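Long-range contacts in BSU-2 beta-lactamase (Bacillus subtilis, PDB 6W5E), which probably hydrolyses beta-lactam antibiotics, as a serine beta-lactamase of class D: residues I85-V89 with R140-L145; D97-W101 with W127-L132; K181-E185 with K198-I202; Y209-T215 with W226-K232. One frame throughout, in Å; residues are numbered along the deposited sequence.

Interaction 1 of 4, residues I85-V89 with R140-L145; sequences IGLQV and RMKTWL
Ile85 lies over one face of the Trp144 indole, joining helix 81-88 to helix 138-147 in the helical part of the beta-lactamase fold. Its CG2 is 4.0 Å from the centroid of the Trp144 five-membered ring and 21° off the normal, a CH-pi contact. With CG1 on the other branch, beside the backbone N (chi1 -63°), Ile85 CD1 runs on past the ring to Trp144 CB at 3.6 Å and Met141 SD at 3.9 Å. One turn later, Gln88 CG touches Trp144 CZ2 at 3.9 Å, while the Gln88 amide turns away to Asp190 N. Val89 CB sits over a face of the Arg140 guanidinium, 3.7 Å from Arg140 NH1. The guanidinium is held by Ile136 O and Asp135 O, and a water bridges Arg140 NH2 to Val89 O, 2.9 Å from each. No direct hydrogen bond spans the segments, so cohesion here probably rests on dispersion, with the water as its polar link.

Interaction 2 of 4, residues D97-W101 with W127-L132; sequences DVKRW and WYYQAL
Tyr128 and Lys99 form the centre of this contact, in which helix 126-136 packs against the short, weakly bonded strand 98-99 of a two-stranded antiparallel ribbon. The Lys99 chain crosses the Tyr128 ring at about a right angle, with CD over the face, 3.7 Å from the ring centroid and 16° off the normal, a CH-pi contact. It stays extended as far as CE and bends only at chi4 (-59°), leaving NZ too far from the ring for more than a weak cation-pi attraction. Ala131 CB flanks the same chain, 3.9 Å from Lys99 CD. At the far end of the ring, Tyr128 OH donates to Asp97 O at 2.7 Å, approaching 34° out of the carbonyl plane. Lys99 O lies at the edge of the Trp127 ring, near its plane, 3.4 Å from Trp127 CH2, and Trp127 CZ2 reaches Trp101 CB at 4.3 Å.

Further out, backbone bonds between Lys99 and His115 hold the strand. Asp97 OD2 accepts from Arg93 N, and Trp101 N is bound by Asp114 OD1. A bond from Trp127 NE1 to Trp111 O helps set the rotation of the indole.

Interaction 3 of 4, residues K181-E185 with K198-I202; sequences KLAKE and KRMMI. With EDO (1,2-ethanediol), chain F.
Lys198 reaches lengthwise from helix 191-200 to the C-terminal end of helix 172-184, which closes in a Schellman motif at Glu185. The Lys198 chain is fully extended beyond CG, and Glu185 is extended too; the two side chains meet at a slant, the end of Lys198 lying against Glu185 from CG to OE2. Lys198 NZ binds Glu185 OE2 in a salt bridge of 2.8 Å, meeting that oxygen on its anti side and 17° out of the carboxylate plane. The same ammonium donates to Ala183 O at 3.0 Å, tilted 33° from the carbonyl plane, and makes a weak bond to O1 of an ethanediol that probably came from the crystallisation liquor. Lys198 CE comes within 3.3 Å of Leu182 O, the acceptor of Glu185 N in the capping turn. The lysine thus meets the carbonyl-rich end of a helix, where the helix dipole would be expected to add to the attraction.

Positive phi at Glu185 (59°) turns the chain out of the helix. Its carboxylate serves further partners: OE1 pairs with Lys191 and OE2 also with Lys195, so several lysines share one acid. Deeper in, beside Phe230 of strand 225-233, the contact becomes apolar. There Leu182 and Met201 approach each other obliquely, Leu182 CD2 lying 4.2 Å from Met201 SD.

Interaction 4 of 4, residues Y209-T215 with W226-K232; sequences YTLYGKT and WFVGFIK
Thr210 and Lys232 begin a ladder of six backbone hydrogen bonds across the antiparallel hairpin of strands 209-217 and 225-233, in the central sheet of the serine beta-lactamase fold. Each hydrogen-bonded pair satisfies its N-H and C=O reciprocally: Thr210 with Lys232, Tyr212 with Phe230, Lys214 with Val228. The middle pair is lopsided. Tyr212 N meets Phe230 O at 2.9 Å almost head-on (179° at the carbonyl), whereas Phe230 N comes to Tyr212 O at 3.0 Å from above the carbonyl plane. Beyond the ladder, Lys232 NZ gives Tyr212 OH a weak bond of 3.4 Å.

Lys214 and Thr215 belong to the Lys-Thr-Gly motif of this enzyme family. Lys214 NZ donates to Thr215 O at 2.9 Å and is also bonded to Ser124 OG, while Thr215 OG1 binds a malonate ion, consistent with a carboxylate-binding pocket. Gly213 and Gly229 form a non-hydrogen-bonded pair, with Gly213 CA 4.0 Å from Gly229 CA. Phe227 CZ lies 4.0 Å from Gly213 CA.

From the N terminus, interaction 1 opens first at helix 81-88 and closes last of the early pair, at 140-145. Interaction 2 opens and closes within that span, and the two touch where Gly86 meets Leu132; interaction 1 joins two helices, and interaction 2 joins strand 98-99 to helix 126-136. Interactions 3 and 4 then follow in series, each closing a short loop, and no pair crosses. Interaction 3 brings helix 172-184 to helix 191-200, and its Met200 packs on Leu87 of interaction 1. It leads directly into interaction 4: Met201 O probably accepts from Gly213 N, and Ala183 packs on Phe230, so helices 172-184 and 191-200 are coupled to the hairpin of the central sheet.

Interaction 1 of 4, residues I85-V89 with R140-L145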
loop_
_atom_site.group_PDB
_atom_site.type_symbol
_atom_site.label_atom_id
_atom_site.label_comp_id
_atom_site.label_asym_id
_atom_site.label_seq_id
_atom_site.Cartn_x
_atom_site.Cartn_y
_atom_site.Cartn_z
ATOM N N ILE A 85 4.730 10.845 5.541
ATOM C CA ILE A 85 4.701 11.818 6.632
ATOM C C ILE A 85 6.054 11.878 7.318
ATOM O O ILE A 85 6.582 12.964 7.598
ATOM C CB ILE A 85 3.590 11.476 7.639
ATOM C CG1 ILE A 85 2.212 11.546 6.983
ATOM C CG2 ILE A 85 3.669 12.401 8.848
ATOM C CD1 ILE A 85 1.132 10.888 7.830
ATOM N N GLY A 86 6.631 10.705 7.605
ATOM C CA GLY A 86 7.865 10.661 8.370
ATOM C C GLY A 86 9.008 11.359 7.665
ATOM O O GLY A 86 9.779 12.087 8.294
ATOM N N LEU A 87 9.126 11.158 6.350
ATOM C CA LEU A 87 10.152 11.870 5.595
ATOM C C LEU A 87 9.842 13.359 5.528
ATOM O O LEU A 87 10.742 14.193 5.698
ATOM C CB LEU A 87 10.242 11.290 4.183
ATOM C CG LEU A 87 10.852 9.892 4.098
ATOM C CD1 LEU A 87 10.529 9.228 2.754
ATOM C CD2 LEU A 87 12.358 9.948 4.348
ATOM N N GLN A 88 8.572 13.714 5.302
ATOM C CA GLN A 88 8.210 15.121 5.142
ATOM C C GLN A 88 8.510 15.918 6.404
ATOM O O GLN A 88 9.015 17.044 6.319
ATOM C CB GLN A 88 6.733 15.246 4.771
ATOM C CG GLN A 88 6.291 16.665 4.439
ATOM C CD GLN A 88 6.945 17.208 3.179
ATOM O OE1 GLN A 88 7.260 16.460 2.254
ATOM N NE2 GLN A 88 7.134 18.523 3.128
ATOM N N VAL A 89 8.212 15.354 7.584
ATOM C CA VAL A 89 8.443 16.048 8.852
ATOM C C VAL A 89 9.834 15.799 9.404
ATOM O O VAL A 89 10.140 16.254 10.519
ATOM C CB VAL A 89 7.375 15.738 9.926
ATOM C CG1 VAL A 89 5.966 15.948 9.375
ATOM C CG2 VAL A 89 7.558 14.322 10.507
ATOM N N ARG A 140 0.398 15.375 15.174
ATOM C CA ARG A 140 0.853 15.504 13.795
ATOM C C ARG A 140 0.187 14.466 12.907
ATOM O O ARG A 140 -0.236 14.776 11.789
ATOM C CB ARG A 140 2.373 15.372 13.731
ATOM C CG ARG A 140 3.093 16.527 14.381
ATOM C CD ARG A 140 4.477 16.709 13.815
ATOM N NE ARG A 140 5.386 15.646 14.223
ATOM C CZ ARG A 140 6.704 15.713 14.064
ATOM N NH1 ARG A 140 7.245 16.782 13.496
ATOM N NH2 ARG A 140 7.474 14.711 14.461
ATOM N N MET A 141 0.073 13.230 13.395
ATOM C CA MET A 141 -0.585 12.191 12.612
ATOM C C MET A 141 -2.023 12.579 12.288
ATOM O O MET A 141 -2.482 12.406 11.151
ATOM C CB MET A 141 -0.542 10.867 13.374
ATOM C CG MET A 141 -0.951 9.668 12.533
ATOM S SD MET A 141 0.297 9.213 11.294
ATOM C CE MET A 141 1.548 8.467 12.340
ATOM N N LYS A 142 -2.751 13.109 13.274
ATOM C CA LYS A 142 -4.158 13.441 13.067
ATOM C C LYS A 142 -4.325 14.517 11.999
ATOM O O LYS A 142 -5.168 14.393 11.100
ATOM C CB LYS A 142 -4.788 13.869 14.392
ATOM C CG LYS A 142 -6.285 14.097 14.324
ATOM C CD LYS A 142 -7.031 12.804 14.009
ATOM C CE LYS A 142 -8.518 12.930 14.297
ATOM N NZ LYS A 142 -9.279 11.755 13.797
ATOM N N THR A 143 -3.524 15.586 12.080
ATOM C CA THR A 143 -3.591 16.637 11.067
ATOM C C THR A 143 -3.296 16.079 9.680
ATOM O O THR A 143 -4.017 16.368 8.719
ATOM C CB THR A 143 -2.611 17.757 11.420
ATOM O OG1 THR A 143 -3.003 18.359 12.660
ATOM C CG2 THR A 143 -2.590 18.825 10.329
ATOM N N TRP A 144 -2.253 15.256 9.566
ATOM C CA TRP A 144 -1.894 14.708 8.261
ATOM C C TRP A 144 -2.981 13.791 7.707
ATOM O O TRP A 144 -3.253 13.807 6.504
ATOM C CB TRP A 144 -0.549 13.990 8.343
ATOM C CG TRP A 144 0.611 14.918 8.162
ATOM C CD1 TRP A 144 1.448 15.401 9.130
ATOM C CD2 TRP A 144 1.039 15.501 6.930
ATOM N NE1 TRP A 144 2.381 16.249 8.567
ATOM C CE2 TRP A 144 2.151 16.320 7.218
ATOM C CE3 TRP A 144 0.599 15.399 5.606
ATOM C CZ2 TRP A 144 2.822 17.039 6.229
ATOM C CZ3 TRP A 144 1.264 16.117 4.628
ATOM C CH2 TRP A 144 2.364 16.924 4.943
ATOM N N LEU A 145 -3.605 12.967 8.555
ATOM C CA LEU A 145 -4.641 12.080 8.031
ATOM C C LEU A 145 -5.852 12.858 7.530
ATOM O O LEU A 145 -6.551 12.389 6.622
ATOM C CB LEU A 145 -5.040 11.027 9.066
ATOM C CG LEU A 145 -3.959 9.992 9.419
ATOM C CD1 LEU A 145 -4.576 8.773 10.077
ATOM C CD2 LEU A 145 -3.135 9.571 8.206
HETATM O O HOH W 1 10.084 15.320 13.239
#

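Interaction 2 of 4, residues D97-W101 with W127-L132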
loop_
_atom_site.group_PDB
_atom_site.type_symbol
_atom_site.label_atom_id
_atom_site.label_comp_id
_atom_site.label_asym_id
_atom_site.label_seq_id
_atom_site.Cartn_x
_atom_site.Cartn_y
_atom_site.Cartn_z
ATOM N N ASP A 97 17.521 5.225 6.679
ATOM C CA ASP A 97 17.625 5.614 8.080
ATOM C C ASP A 97 17.540 4.366 8.952
ATOM O O ASP A 97 16.499 3.704 8.997
ATOM C CB ASP A 97 16.488 6.587 8.384
ATOM C CG ASP A 97 16.631 7.256 9.732
ATOM O OD1 ASP A 97 16.913 6.544 10.723
ATOM O OD2 ASP A 97 16.439 8.492 9.805
ATOM N N VAL A 98 18.629 4.054 9.651
ATOM C CA VAL A 98 18.759 2.807 10.402
ATOM C C VAL A 98 18.166 2.953 11.796
ATOM O O VAL A 98 18.529 3.870 12.545
ATOM C CB VAL A 98 20.231 2.379 10.512
ATOM C CG1 VAL A 98 20.336 1.116 11.376
ATOM C CG2 VAL A 98 20.845 2.190 9.139
ATOM N N LYS A 99 17.319 1.999 12.176
ATOM C CA LYS A 99 16.957 1.786 13.573
ATOM C C LYS A 99 17.449 0.405 13.982
ATOM O O LYS A 99 17.234 -0.578 13.264
ATOM C CB LYS A 99 15.444 1.903 13.786
ATOM C CG LYS A 99 14.902 3.299 13.511
ATOM C CD LYS A 99 13.394 3.348 13.699
ATOM C CE LYS A 99 12.780 4.669 13.227
ATOM N NZ LYS A 99 13.337 5.855 13.928
ATOM N N ARG A 100 18.128 0.330 15.115
ATOM C CA ARG A 100 18.724 -0.928 15.536
ATOM C C ARG A 100 17.687 -1.868 16.146
ATOM O O ARG A 100 16.804 -1.450 16.904
ATOM C CB ARG A 100 19.849 -0.667 16.533
ATOM C CG ARG A 100 21.103 -0.124 15.889
ATOM C CD ARG A 100 22.197 0.039 16.926
ATOM N NE ARG A 100 23.426 0.481 16.301
ATOM C CZ ARG A 100 24.603 0.525 16.912
ATOM N NH1 ARG A 100 24.708 0.142 18.174
ATOM N NH2 ARG A 100 25.672 0.951 16.260
ATOM N N TRP A 101 17.798 -3.146 15.790
ATOM C CA TRP A 101 16.963 -4.191 16.365
ATOM C C TRP A 101 17.265 -4.334 17.849
ATOM O O TRP A 101 18.412 -4.185 18.285
ATOM C CB TRP A 101 17.266 -5.504 15.642
ATOM C CG TRP A 101 16.551 -6.736 16.120
ATOM C CD1 TRP A 101 15.213 -6.876 16.389
ATOM C CD2 TRP A 101 17.140 -8.024 16.342
ATOM N NE1 TRP A 101 14.947 -8.171 16.781
ATOM C CE2 TRP A 101 16.111 -8.893 16.757
ATOM C CE3 TRP A 101 18.444 -8.525 16.237
ATOM C CZ2 TRP A 101 16.346 -10.237 17.071
ATOM C CZ3 TRP A 101 18.673 -9.857 16.546
ATOM C CH2 TRP A 101 17.631 -10.694 16.964
ATOM N N TRP A 127 7.796 -3.221 13.634
ATOM C CA TRP A 127 8.409 -2.528 14.770
ATOM C C TRP A 127 9.104 -1.234 14.353
ATOM O O TRP A 127 9.095 -0.246 15.100
ATOM C CB TRP A 127 9.372 -3.455 15.514
ATOM C CG TRP A 127 10.610 -3.896 14.764
ATOM C CD1 TRP A 127 10.792 -5.084 14.117
ATOM C CD2 TRP A 127 11.847 -3.179 14.647
ATOM N NE1 TRP A 127 12.062 -5.144 13.586
ATOM C CE2 TRP A 127 12.732 -3.990 13.900
ATOM C CE3 TRP A 127 12.294 -1.929 15.097
ATOM C CZ2 TRP A 127 14.036 -3.591 13.591
ATOM C CZ3 TRP A 127 13.592 -1.528 14.780
ATOM C CH2 TRP A 127 14.447 -2.363 14.042
ATOM N N TYR A 128 9.717 -1.220 13.170
ATOM C CA TYR A 128 10.375 -0.007 12.698
ATOM C C TYR A 128 9.358 1.115 12.524
ATOM O O TYR A 128 9.578 2.254 12.960
ATOM C CB TYR A 128 11.090 -0.297 11.369
ATOM C CG TYR A 128 11.866 0.895 10.847
ATOM C CD1 TYR A 128 11.204 1.999 10.292
ATOM C CD2 TYR A 128 13.254 0.929 10.919
ATOM C CE1 TYR A 128 11.894 3.100 9.860
ATOM C CE2 TYR A 128 13.961 2.027 10.462
ATOM C CZ TYR A 128 13.268 3.105 9.936
ATOM O OH TYR A 128 13.944 4.215 9.508
ATOM N N TYR A 129 8.235 0.809 11.869
ATOM C CA TYR A 129 7.232 1.831 11.598
ATOM C C TYR A 129 6.472 2.236 12.855
ATOM O O TYR A 129 5.942 3.351 12.910
ATOM C CB TYR A 129 6.317 1.385 10.450
ATOM C CG TYR A 129 6.959 1.649 9.099
ATOM C CD1 TYR A 129 8.029 0.880 8.643
ATOM C CD2 TYR A 129 6.543 2.716 8.313
ATOM C CE1 TYR A 129 8.626 1.144 7.412
ATOM C CE2 TYR A 129 7.128 2.977 7.090
ATOM C CZ TYR A 129 8.178 2.204 6.653
ATOM O OH TYR A 129 8.751 2.497 5.439
ATOM N N GLN A 130 6.422 1.368 13.867
ATOM C CA GLN A 130 5.874 1.777 15.156
ATOM C C GLN A 130 6.755 2.840 15.807
ATOM O O GLN A 130 6.249 3.834 16.339
ATOM C CB GLN A 130 5.697 0.556 16.061
ATOM C CG GLN A 130 4.558 -0.344 15.608
ATOM C CD GLN A 130 4.457 -1.616 16.424
ATOM O OE1 GLN A 130 5.455 -2.300 16.655
ATOM N NE2 GLN A 130 3.245 -1.950 16.850
ATOM N N ALA A 131 8.081 2.668 15.751
ATOM C CA ALA A 131 8.977 3.708 16.258
ATOM C C ALA A 131 8.808 5.011 15.483
ATOM O O ALA A 131 8.779 6.099 16.077
ATOM C CB ALA A 131 10.419 3.220 16.194
ATOM N N LEU A 132 8.681 4.921 14.157
ATOM C CA LEU A 132 8.453 6.115 13.350
ATOM C C LEU A 132 7.155 6.810 13.748
ATOM O O LEU A 132 7.122 8.029 13.930
ATOM C CB LEU A 132 8.424 5.736 11.873
ATOM C CG LEU A 132 8.021 6.849 10.908
ATOM C CD1 LEU A 132 8.879 8.092 11.100
ATOM C CD2 LEU A 132 8.115 6.346 9.469
#

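Interaction 3 of 4, residues K181-E185 with K198-I202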
loop_
_atom_site.group_PDB
_atom_site.type_symbol
_atom_site.label_atom_id
_atom_site.label_comp_id
_atom_site.label_asym_id
_atom_site.label_seq_id
_atom_site.Cartn_x
_atom_site.Cartn_y
_atom_site.Cartn_z
ATOM N N LYS A 181 -3.396 9.896 -6.232
ATOM C CA LYS A 181 -2.727 11.166 -5.958
ATOM C C LYS A 181 -1.223 10.980 -5.796
ATOM O O LYS A 181 -0.437 11.817 -6.259
ATOM C CB LYS A 181 -3.324 11.814 -4.713
ATOM C CG LYS A 181 -4.795 12.147 -4.852
ATOM C CD LYS A 181 -5.369 12.581 -3.508
ATOM C CE LYS A 181 -6.826 12.990 -3.608
ATOM N NZ LYS A 181 -7.423 13.076 -2.247
ATOM N N LEU A 182 -0.800 9.892 -5.146
ATOM C CA LEU A 182 0.632 9.624 -5.028
ATOM C C LEU A 182 1.257 9.345 -6.394
ATOM O O LEU A 182 2.334 9.862 -6.711
ATOM C CB LEU A 182 0.873 8.463 -4.059
ATOM C CG LEU A 182 2.330 7.988 -3.935
ATOM C CD1 LEU A 182 3.228 9.120 -3.424
ATOM C CD2 LEU A 182 2.430 6.746 -3.037
ATOM N N ALA A 183 0.598 8.529 -7.218
ATOM C CA ALA A 183 1.119 8.257 -8.555
ATOM C C ALA A 183 1.291 9.543 -9.355
ATOM O O ALA A 183 2.310 9.739 -10.030
ATOM C CB ALA A 183 0.183 7.302 -9.290
ATOM N N LYS A 184 0.304 10.429 -9.292
ATOM C CA LYS A 184 0.356 11.700 -9.998
ATOM C C LYS A 184 1.255 12.715 -9.310
ATOM O O LYS A 184 1.477 13.802 -9.864
ATOM C CB LYS A 184 -1.051 12.287 -10.071
ATOM C CG LYS A 184 -2.044 11.546 -10.963
ATOM C CD LYS A 184 -3.425 12.184 -10.793
ATOM C CE LYS A 184 -4.492 11.615 -11.706
ATOM N NZ LYS A 184 -5.813 12.249 -11.412
ATOM N N GLU A 185 1.730 12.405 -8.106
ATOM C CA GLU A 185 2.530 13.325 -7.296
ATOM C C GLU A 185 1.777 14.619 -7.005
ATOM O O GLU A 185 2.363 15.699 -6.939
ATOM C CB GLU A 185 3.933 13.545 -7.869
ATOM C CG GLU A 185 4.637 12.201 -8.015
ATOM C CD GLU A 185 6.017 12.276 -8.604
ATOM O OE1 GLU A 185 6.526 13.396 -8.820
ATOM O OE2 GLU A 185 6.587 11.191 -8.850
ATOM N N LYS A 198 8.091 6.078 -3.582
ATOM C CA LYS A 198 7.882 5.236 -4.757
ATOM C C LYS A 198 9.011 4.225 -4.919
ATOM O O LYS A 198 8.762 3.038 -5.154
ATOM C CB LYS A 198 7.753 6.095 -6.016
ATOM C CG LYS A 198 6.417 6.795 -6.163
ATOM C CD LYS A 198 6.381 7.604 -7.457
ATOM C CE LYS A 198 4.997 8.177 -7.740
ATOM N NZ LYS A 198 4.973 8.914 -9.036
ATOM N N ARG A 199 10.265 4.673 -4.788
ATOM C CA ARG A 199 11.383 3.745 -4.920
ATOM C C ARG A 199 11.303 2.637 -3.877
ATOM O O ARG A 199 11.554 1.466 -4.187
ATOM C CB ARG A 199 12.718 4.486 -4.825
ATOM C CG ARG A 199 13.042 5.287 -6.080
ATOM C CD ARG A 199 14.536 5.507 -6.257
ATOM N NE ARG A 199 15.142 6.076 -5.061
ATOM C CZ ARG A 199 15.294 7.378 -4.842
ATOM N NH1 ARG A 199 14.865 8.263 -5.737
ATOM N NH2 ARG A 199 15.857 7.794 -3.714
ATOM N N MET A 200 10.914 2.979 -2.644
ATOM C CA MET A 200 10.806 1.963 -1.606
ATOM C C MET A 200 9.706 0.954 -1.896
ATOM O O MET A 200 9.753 -0.153 -1.360
ATOM C CB MET A 200 10.547 2.600 -0.235
ATOM C CG MET A 200 11.698 3.461 0.268
ATOM S SD MET A 200 11.507 4.007 1.977
ATOM C CE MET A 200 10.148 5.135 1.879
ATOM N N MET A 201 8.713 1.317 -2.711
ATOM C CA MET A 201 7.620 0.429 -3.085
ATOM C C MET A 201 7.940 -0.464 -4.280
ATOM O O MET A 201 7.121 -1.327 -4.619
ATOM C CB MET A 201 6.369 1.258 -3.404
ATOM C CG MET A 201 5.785 1.983 -2.214
ATOM S SD MET A 201 4.473 3.131 -2.708
ATOM C CE MET A 201 3.190 1.991 -3.207
ATOM N N ILE A 202 9.094 -0.294 -4.933
ATOM C CA ILE A 202 9.365 -1.081 -6.130
ATOM C C ILE A 202 9.426 -2.556 -5.776
ATOM O O ILE A 202 10.167 -2.966 -4.873
ATOM C CB ILE A 202 10.663 -0.625 -6.814
ATOM C CG1 ILE A 202 10.472 0.753 -7.448
ATOM C CG2 ILE A 202 11.076 -1.638 -7.882
ATOM C CD1 ILE A 202 11.752 1.391 -7.979
HETATM C C1 EDO F . 3.776 7.019 -11.489
HETATM O O1 EDO F . 5.078 6.759 -10.952
HETATM C C2 EDO F . 2.871 5.820 -11.239
HETATM O O2 EDO F . 3.474 4.645 -11.793
#

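Interaction 4 of 4, residues Y209-T215 with W226-K232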
loop_
_atom_site.group_PDB
_atom_site.type_symbol
_atom_site.label_atom_id
_atom_site.label_comp_id
_atom_site.label_asym_id
_atom_site.label_seq_id
_atom_site.Cartn_x
_atom_site.Cartn_y
_atom_site.Cartn_z
ATOM N N TYR A 209 8.461 -2.439 -17.785
ATOM C CA TYR A 209 7.498 -2.042 -16.768
ATOM C C TYR A 209 8.200 -1.958 -15.423
ATOM O O TYR A 209 9.253 -2.563 -15.214
ATOM C CB TYR A 209 6.334 -3.039 -16.681
ATOM C CG TYR A 209 6.737 -4.325 -16.010
ATOM C CD1 TYR A 209 7.382 -5.322 -16.724
ATOM C CD2 TYR A 209 6.513 -4.528 -14.645
ATOM C CE1 TYR A 209 7.776 -6.495 -16.112
ATOM C CE2 TYR A 209 6.916 -5.691 -14.018
ATOM C CZ TYR A 209 7.537 -6.677 -14.762
ATOM O OH TYR A 209 7.937 -7.840 -14.151
ATOM N N THR A 210 7.582 -1.217 -14.502
ATOM C CA THR A 210 7.983 -1.199 -13.100
ATOM C C THR A 210 6.737 -1.406 -12.259
ATOM O O THR A 210 5.751 -0.675 -12.417
ATOM C CB THR A 210 8.672 0.123 -12.702
ATOM O OG1 THR A 210 9.792 0.354 -13.563
ATOM C CG2 THR A 210 9.170 0.056 -11.267
ATOM N N LEU A 211 6.776 -2.403 -11.378
ATOM C CA LEU A 211 5.668 -2.700 -10.479
ATOM C C LEU A 211 5.993 -2.119 -9.108
ATOM O O LEU A 211 7.045 -2.430 -8.528
ATOM C CB LEU A 211 5.438 -4.208 -10.382
ATOM C CG LEU A 211 4.369 -4.639 -9.373
ATOM C CD1 LEU A 211 2.994 -4.139 -9.785
ATOM C CD2 LEU A 211 4.370 -6.151 -9.221
ATOM N N TYR A 212 5.096 -1.279 -8.597
ATOM C CA TYR A 212 5.207 -0.699 -7.267
ATOM C C TYR A 212 4.061 -1.228 -6.420
ATOM O O TYR A 212 2.913 -1.261 -6.876
ATOM C CB TYR A 212 5.050 0.823 -7.312
ATOM C CG TYR A 212 5.995 1.568 -8.227
ATOM C CD1 TYR A 212 5.752 1.664 -9.593
ATOM C CD2 TYR A 212 7.101 2.228 -7.714
ATOM C CE1 TYR A 212 6.614 2.374 -10.425
ATOM C CE2 TYR A 212 7.956 2.950 -8.533
ATOM C CZ TYR A 212 7.714 3.013 -9.884
ATOM O OH TYR A 212 8.572 3.725 -10.697
ATOM N N GLY A 213 4.344 -1.597 -5.173
ATOM C CA GLY A 213 3.229 -2.051 -4.365
ATOM C C GLY A 213 3.617 -2.302 -2.929
ATOM O O GLY A 213 4.797 -2.396 -2.581
ATOM N N LYS A 214 2.581 -2.427 -2.101
ATOM C CA LYS A 214 2.736 -2.729 -0.686
ATOM C C LYS A 214 1.663 -3.730 -0.270
ATOM O O LYS A 214 0.476 -3.502 -0.524
ATOM C CB LYS A 214 2.606 -1.453 0.161
ATOM C CG LYS A 214 2.836 -1.678 1.652
ATOM C CD LYS A 214 4.269 -2.104 1.933
ATOM C CE LYS A 214 4.434 -2.652 3.348
ATOM N NZ LYS A 214 4.128 -4.117 3.374
ATOM N N THR A 215 2.077 -4.822 0.376
ATOM C CA THR A 215 1.146 -5.781 0.947
ATOM C C THR A 215 0.690 -5.336 2.340
ATOM O O THR A 215 1.319 -4.502 3.004
ATOM C CB THR A 215 1.807 -7.157 1.091
ATOM O OG1 THR A 215 3.019 -7.019 1.846
ATOM C CG2 THR A 215 2.111 -7.773 -0.265
ATOM N N TRP A 226 -4.191 -7.283 1.679
ATOM C CA TRP A 226 -4.175 -6.185 0.728
ATOM C C TRP A 226 -2.935 -6.283 -0.151
ATOM O O TRP A 226 -1.874 -6.726 0.293
ATOM C CB TRP A 226 -4.001 -4.851 1.441
ATOM C CG TRP A 226 -5.066 -4.341 2.361
ATOM C CD1 TRP A 226 -5.165 -4.562 3.708
ATOM C CD2 TRP A 226 -6.101 -3.404 2.030
ATOM N NE1 TRP A 226 -6.227 -3.851 4.226
ATOM C CE2 TRP A 226 -6.818 -3.133 3.217
ATOM C CE3 TRP A 226 -6.500 -2.777 0.842
ATOM C CZ2 TRP A 226 -7.902 -2.258 3.251
ATOM C CZ3 TRP A 226 -7.579 -1.907 0.875
ATOM C CH2 TRP A 226 -8.274 -1.665 2.069
ATOM N N PHE A 227 -3.057 -5.793 -1.387
ATOM C CA PHE A 227 -1.898 -5.434 -2.198
ATOM C C PHE A 227 -2.293 -4.202 -2.996
ATOM O O PHE A 227 -3.259 -4.239 -3.766
ATOM C CB PHE A 227 -1.446 -6.579 -3.114
ATOM C CG PHE A 227 -0.176 -6.285 -3.877
ATOM C CD1 PHE A 227 1.023 -6.037 -3.204
ATOM C CD2 PHE A 227 -0.176 -6.252 -5.263
ATOM C CE1 PHE A 227 2.188 -5.770 -3.908
ATOM C CE2 PHE A 227 0.992 -5.988 -5.967
ATOM C CZ PHE A 227 2.169 -5.749 -5.291
ATOM N N VAL A 228 -1.590 -3.093 -2.774
ATOM C CA VAL A 228 -1.966 -1.806 -3.339
ATOM C C VAL A 228 -0.745 -1.166 -3.974
ATOM O O VAL A 228 0.385 -1.372 -3.525
ATOM C CB VAL A 228 -2.598 -0.882 -2.266
ATOM C CG1 VAL A 228 -3.729 -1.614 -1.529
ATOM C CG2 VAL A 228 -1.562 -0.383 -1.267
ATOM N N GLY A 229 -0.966 -0.401 -5.031
ATOM C CA GLY A 229 0.189 0.214 -5.674
ATOM C C GLY A 229 -0.143 0.696 -7.077
ATOM O O GLY A 229 -1.270 1.101 -7.361
ATOM N N PHE A 230 0.877 0.681 -7.929
ATOM C CA PHE A 230 0.703 1.138 -9.294
ATOM C C PHE A 230 1.753 0.474 -10.165
ATOM O O PHE A 230 2.754 -0.048 -9.674
ATOM C CB PHE A 230 0.711 2.673 -9.430
ATOM C CG PHE A 230 1.492 3.389 -8.367
ATOM C CD1 PHE A 230 2.875 3.457 -8.413
ATOM C CD2 PHE A 230 0.833 4.011 -7.316
ATOM C CE1 PHE A 230 3.581 4.124 -7.429
ATOM C CE2 PHE A 230 1.540 4.682 -6.334
ATOM C CZ PHE A 230 2.917 4.734 -6.393
ATOM N N ILE A 231 1.500 0.476 -11.469
ATOM C CA ILE A 231 2.420 -0.118 -12.429
ATOM C C ILE A 231 2.659 0.868 -13.557
ATOM O O ILE A 231 1.711 1.451 -14.096
ATOM C CB ILE A 231 1.940 -1.491 -12.954
ATOM C CG1 ILE A 231 2.935 -2.041 -13.979
ATOM C CG2 ILE A 231 0.506 -1.427 -13.538
ATOM C CD1 ILE A 231 2.801 -3.516 -14.213
ATOM N N LYS A 232 3.926 1.075 -13.891
ATOM C CA LYS A 232 4.308 1.934 -14.997
ATOM C C LYS A 232 4.679 1.032 -16.161
ATOM O O LYS A 232 5.480 0.109 -15.995
ATOM C CB LYS A 232 5.504 2.796 -14.589
ATOM C CG LYS A 232 6.113 3.594 -15.726
ATOM C CD LYS A 232 7.141 4.617 -15.232
ATOM C CE LYS A 232 7.904 4.147 -13.992
ATOM N NZ LYS A 232 9.271 4.748 -13.885
#